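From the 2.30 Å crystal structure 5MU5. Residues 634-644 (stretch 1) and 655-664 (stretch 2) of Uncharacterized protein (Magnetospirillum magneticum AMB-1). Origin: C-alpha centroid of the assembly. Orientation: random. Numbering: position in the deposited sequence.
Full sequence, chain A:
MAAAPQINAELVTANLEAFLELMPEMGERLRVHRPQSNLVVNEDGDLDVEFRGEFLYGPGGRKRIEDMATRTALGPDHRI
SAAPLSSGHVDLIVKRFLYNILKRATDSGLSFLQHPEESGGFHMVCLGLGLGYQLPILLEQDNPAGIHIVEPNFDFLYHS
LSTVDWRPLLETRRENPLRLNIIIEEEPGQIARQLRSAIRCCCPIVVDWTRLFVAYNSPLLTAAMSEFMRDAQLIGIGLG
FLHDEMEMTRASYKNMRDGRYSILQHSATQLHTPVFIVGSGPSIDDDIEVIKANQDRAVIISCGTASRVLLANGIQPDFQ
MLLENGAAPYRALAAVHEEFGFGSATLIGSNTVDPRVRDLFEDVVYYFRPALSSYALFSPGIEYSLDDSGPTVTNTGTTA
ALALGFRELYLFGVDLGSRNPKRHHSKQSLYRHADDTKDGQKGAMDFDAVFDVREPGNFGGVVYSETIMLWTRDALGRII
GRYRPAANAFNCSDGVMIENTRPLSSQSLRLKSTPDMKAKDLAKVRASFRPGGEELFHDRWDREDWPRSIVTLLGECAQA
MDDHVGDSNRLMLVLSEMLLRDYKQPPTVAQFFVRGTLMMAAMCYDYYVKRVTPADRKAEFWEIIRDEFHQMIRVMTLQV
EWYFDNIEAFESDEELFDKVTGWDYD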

# COMPACT_ATOMS: atom_id res chain seq x y z
N ARG A 634 2.77 -26.18 -6.64
CA ARG A 634 2.10 -27.14 -7.54
C ARG A 634 0.59 -26.86 -7.66
O ARG A 634 0.04 -26.81 -8.76
CB ARG A 634 2.34 -28.58 -7.05
CG ARG A 634 1.57 -29.64 -7.81
CD ARG A 634 2.04 -31.05 -7.51
NE ARG A 634 1.44 -31.97 -8.48
CZ ARG A 634 0.20 -32.46 -8.41
NH1 ARG A 634 -0.61 -32.15 -7.39
NH2 ARG A 634 -0.25 -33.26 -9.38
N VAL A 635 -0.09 -26.70 -6.52
CA VAL A 635 -1.50 -26.35 -6.53
C VAL A 635 -1.74 -25.01 -7.27
O VAL A 635 -2.67 -24.89 -8.06
CB VAL A 635 -2.07 -26.28 -5.09
CG1 VAL A 635 -3.43 -25.59 -5.07
CG2 VAL A 635 -2.16 -27.68 -4.49
N MET A 636 -0.91 -24.01 -7.01
CA MET A 636 -1.04 -22.72 -7.67
C MET A 636 -0.85 -22.85 -9.19
O MET A 636 -1.57 -22.23 -9.97
CB MET A 636 -0.01 -21.72 -7.13
CG MET A 636 -0.23 -21.31 -5.69
SD MET A 636 1.03 -20.18 -5.07
CE MET A 636 0.48 -18.65 -5.82
N THR A 637 0.13 -23.65 -9.58
CA THR A 637 0.42 -23.91 -10.97
C THR A 637 -0.81 -24.48 -11.67
O THR A 637 -1.21 -24.00 -12.72
CB THR A 637 1.61 -24.89 -11.06
OG1 THR A 637 2.80 -24.22 -10.64
CG2 THR A 637 1.78 -25.43 -12.48
N LEU A 638 -1.40 -25.51 -11.07
CA LEU A 638 -2.58 -26.15 -11.65
C LEU A 638 -3.77 -25.23 -11.68
O LEU A 638 -4.56 -25.29 -12.61
CB LEU A 638 -2.94 -27.41 -10.88
CG LEU A 638 -1.92 -28.53 -11.04
CD1 LEU A 638 -2.18 -29.58 -9.97
CD2 LEU A 638 -1.97 -29.13 -12.44
N GLN A 639 -3.92 -24.38 -10.66
CA GLN A 639 -5.06 -23.45 -10.61
C GLN A 639 -4.98 -22.40 -11.70
O GLN A 639 -5.97 -22.07 -12.35
CB GLN A 639 -5.15 -22.78 -9.23
CG GLN A 639 -5.75 -23.70 -8.20
CD GLN A 639 -6.11 -23.01 -6.90
OE1 GLN A 639 -5.83 -21.83 -6.72
NE2 GLN A 639 -6.71 -23.76 -5.98
N VAL A 640 -3.76 -21.91 -11.91
CA VAL A 640 -3.50 -20.91 -12.92
C VAL A 640 -3.84 -21.43 -14.32
O VAL A 640 -4.49 -20.73 -15.09
CB VAL A 640 -2.03 -20.42 -12.84
CG1 VAL A 640 -1.57 -19.73 -14.11
CG2 VAL A 640 -1.86 -19.50 -11.63
N GLU A 641 -3.39 -22.65 -14.62
CA GLU A 641 -3.60 -23.26 -15.93
C GLU A 641 -5.07 -23.55 -16.18
O GLU A 641 -5.58 -23.31 -17.26
CB GLU A 641 -2.77 -24.54 -16.08
CG GLU A 641 -1.27 -24.26 -16.21
CD GLU A 641 -0.41 -25.52 -16.15
OE1 GLU A 641 -0.94 -26.63 -15.91
OE2 GLU A 641 0.83 -25.39 -16.33
N TRP A 642 -5.73 -24.09 -15.16
CA TRP A 642 -7.17 -24.29 -15.21
C TRP A 642 -7.94 -22.97 -15.38
O TRP A 642 -8.92 -22.90 -16.12
CB TRP A 642 -7.60 -24.98 -13.92
CG TRP A 642 -9.07 -25.01 -13.69
CD1 TRP A 642 -9.96 -25.88 -14.21
CD2 TRP A 642 -9.82 -24.12 -12.83
NE1 TRP A 642 -11.22 -25.60 -13.75
CE2 TRP A 642 -11.16 -24.52 -12.91
CE3 TRP A 642 -9.48 -23.03 -12.02
CZ2 TRP A 642 -12.18 -23.88 -12.19
CZ3 TRP A 642 -10.49 -22.38 -11.32
CH2 TRP A 642 -11.82 -22.81 -11.42
N TYR A 643 -7.50 -21.92 -14.68
CA TYR A 643 -8.17 -20.62 -14.72
C TYR A 643 -8.09 -19.97 -16.08
O TYR A 643 -9.10 -19.49 -16.58
CB TYR A 643 -7.58 -19.68 -13.67
CG TYR A 643 -7.87 -18.23 -13.88
CD1 TYR A 643 -9.07 -17.67 -13.48
CD2 TYR A 643 -6.93 -17.40 -14.48
CE1 TYR A 643 -9.33 -16.32 -13.67
CE2 TYR A 643 -7.18 -16.05 -14.65
CZ TYR A 643 -8.38 -15.51 -14.26
OH TYR A 643 -8.63 -14.16 -14.44
N PHE A 644 -6.90 -19.95 -16.66
CA PHE A 644 -6.72 -19.37 -17.98
C PHE A 644 -7.45 -20.16 -19.07
O PHE A 644 -7.94 -19.56 -20.03
CB PHE A 644 -5.24 -19.11 -18.31
CG PHE A 644 -4.72 -17.83 -17.72
CD1 PHE A 644 -5.01 -16.62 -18.31
CD2 PHE A 644 -4.01 -17.84 -16.53
CE1 PHE A 644 -4.57 -15.44 -17.74
CE2 PHE A 644 -3.57 -16.67 -15.95
CZ PHE A 644 -3.84 -15.46 -16.56
N GLU A 655 -19.07 -18.16 -9.08
CA GLU A 655 -18.82 -19.50 -9.59
C GLU A 655 -17.32 -19.80 -9.45
O GLU A 655 -16.92 -20.85 -8.92
CB GLU A 655 -19.25 -19.64 -11.05
CG GLU A 655 -19.13 -21.07 -11.58
CD GLU A 655 -19.10 -21.15 -13.11
OE1 GLU A 655 -19.91 -20.44 -13.76
OE2 GLU A 655 -18.27 -21.91 -13.65
N LEU A 656 -16.50 -18.87 -9.93
CA LEU A 656 -15.04 -19.00 -9.87
C LEU A 656 -14.54 -19.22 -8.44
O LEU A 656 -13.73 -20.13 -8.18
CB LEU A 656 -14.37 -17.77 -10.45
CG LEU A 656 -12.86 -17.65 -10.27
CD1 LEU A 656 -12.13 -18.88 -10.77
CD2 LEU A 656 -12.41 -16.42 -11.04
N PHE A 657 -15.04 -18.37 -7.53
CA PHE A 657 -14.67 -18.40 -6.12
C PHE A 657 -15.10 -19.71 -5.47
O PHE A 657 -14.34 -20.29 -4.70
CB PHE A 657 -15.23 -17.20 -5.33
CG PHE A 657 -14.65 -17.07 -3.95
CD1 PHE A 657 -13.34 -16.62 -3.76
CD2 PHE A 657 -15.40 -17.42 -2.82
CE1 PHE A 657 -12.79 -16.52 -2.49
CE2 PHE A 657 -14.86 -17.31 -1.55
CZ PHE A 657 -13.55 -16.86 -1.38
N ASP A 658 -16.30 -20.18 -5.76
CA ASP A 658 -16.78 -21.47 -5.24
C ASP A 658 -15.87 -22.63 -5.64
O ASP A 658 -15.57 -23.51 -4.82
CB ASP A 658 -18.22 -21.76 -5.70
CG ASP A 658 -19.26 -21.02 -4.85
OD1 ASP A 658 -18.86 -20.32 -3.89
OD2 ASP A 658 -20.48 -21.15 -5.14
N LYS A 659 -15.43 -22.63 -6.90
CA LYS A 659 -14.61 -23.71 -7.42
C LYS A 659 -13.16 -23.71 -6.95
O LYS A 659 -12.66 -24.77 -6.57
CB LYS A 659 -14.69 -23.73 -8.93
CG LYS A 659 -16.09 -24.09 -9.37
CD LYS A 659 -16.17 -24.19 -10.87
CE LYS A 659 -17.54 -24.67 -11.29
NZ LYS A 659 -17.49 -25.01 -12.74
N VAL A 660 -12.47 -22.57 -6.93
CA VAL A 660 -11.12 -22.56 -6.33
C VAL A 660 -11.21 -22.89 -4.84
O VAL A 660 -10.33 -23.55 -4.29
CB VAL A 660 -10.33 -21.26 -6.54
CG1 VAL A 660 -10.07 -21.04 -8.02
CG2 VAL A 660 -11.02 -20.06 -5.90
N THR A 661 -12.28 -22.44 -4.19
CA THR A 661 -12.53 -22.74 -2.78
C THR A 661 -12.68 -24.24 -2.58
O THR A 661 -12.13 -24.78 -1.63
CB THR A 661 -13.82 -22.04 -2.26
OG1 THR A 661 -13.61 -20.62 -2.19
CG2 THR A 661 -14.27 -22.56 -0.85
N GLY A 662 -13.42 -24.90 -3.47
CA GLY A 662 -13.66 -26.34 -3.38
C GLY A 662 -12.55 -27.21 -3.96
O GLY A 662 -12.70 -28.43 -4.08
N TRP A 663 -11.42 -26.60 -4.31
CA TRP A 663 -10.29 -27.30 -4.91
C TRP A 663 -9.78 -28.41 -3.96
O TRP A 663 -9.29 -28.12 -2.88
CB TRP A 663 -9.18 -26.29 -5.22
CG TRP A 663 -8.16 -26.81 -6.16
CD1 TRP A 663 -7.06 -27.54 -5.84
CD2 TRP A 663 -8.13 -26.63 -7.58
NE1 TRP A 663 -6.35 -27.84 -6.97
CE2 TRP A 663 -6.99 -27.30 -8.06
CE3 TRP A 663 -8.96 -25.97 -8.50
CZ2 TRP A 663 -6.65 -27.34 -9.42
CZ3 TRP A 663 -8.62 -26.01 -9.84
CH2 TRP A 663 -7.47 -26.69 -10.29
N ASP A 664 -9.91 -29.67 -4.38
CA ASP A 664 -9.50 -30.81 -3.55
C ASP A 664 -8.14 -31.37 -4.03
O ASP A 664 -7.84 -31.36 -5.22
CB ASP A 664 -10.58 -31.92 -3.55
CG ASP A 664 -11.70 -31.71 -2.49
OD1 ASP A 664 -11.95 -30.57 -2.03
OD2 ASP A 664 -12.35 -32.73 -2.12
O HOH W 1 -7.47 -23.08 -3.28

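How do the two helices present themselves to each other? They run nearly antiparallel, at 150°, and their axes come no closer than 12.1 Å, and side chains span the space between them. Two tryptophans have the largest covered areas: Trp642 from the first helix and Trp663, which follows the second helix just after Gly662 leaves helical geometry. Both direct their CA-to-CB bonds toward the opposite stretch.

What do the aromatic rings do? Trp663 turns its edge to the face of Trp642, with CZ3 of Trp663 3.7 Å from CD2 of Trp642 and the planes at 70°. The flat face of Trp663 is left for Gln639, whose CG lies 3.7 Å from the centroid of the six-membered ring, almost on its normal, in a CH-pi contact. Gln639 NE2 lies over a face of the same indole, 3.4 Å from Trp663 CG, so both CG and NE2 pack on Trp663.

Which apolar contacts fill the remaining space? The six-membered ring of Trp642 meets the second helix through CZ3, 3.6 Å from Val660 CG1 and 3.9 Å from Leu656 CD1. Leu656 also extends CD2 to the edge of the Tyr643 ring, 4.1 Å from CE1. The methyl-bearing side chains of Val660 and Leu656 have no polar group to satisfy, which suits their buried places against these rings. Lys659 adds its CB, 3.9 Å from Trp642 CH2, while its end leads away and NZ forms a salt bridge with Glu655 OE2 (3.3 Å), its hydrogen bond weak.

Is there any polar link? No direct hydrogen bond crosses the contact, but one water does the joining: it accepts from Gln639 NE2 at 2.9 Å and donates to Val660 O at 3.1 Å. Gln639 OE1 is satisfied elsewhere in the structure. The contact, burying 454 Å² in all, is therefore chiefly apolar.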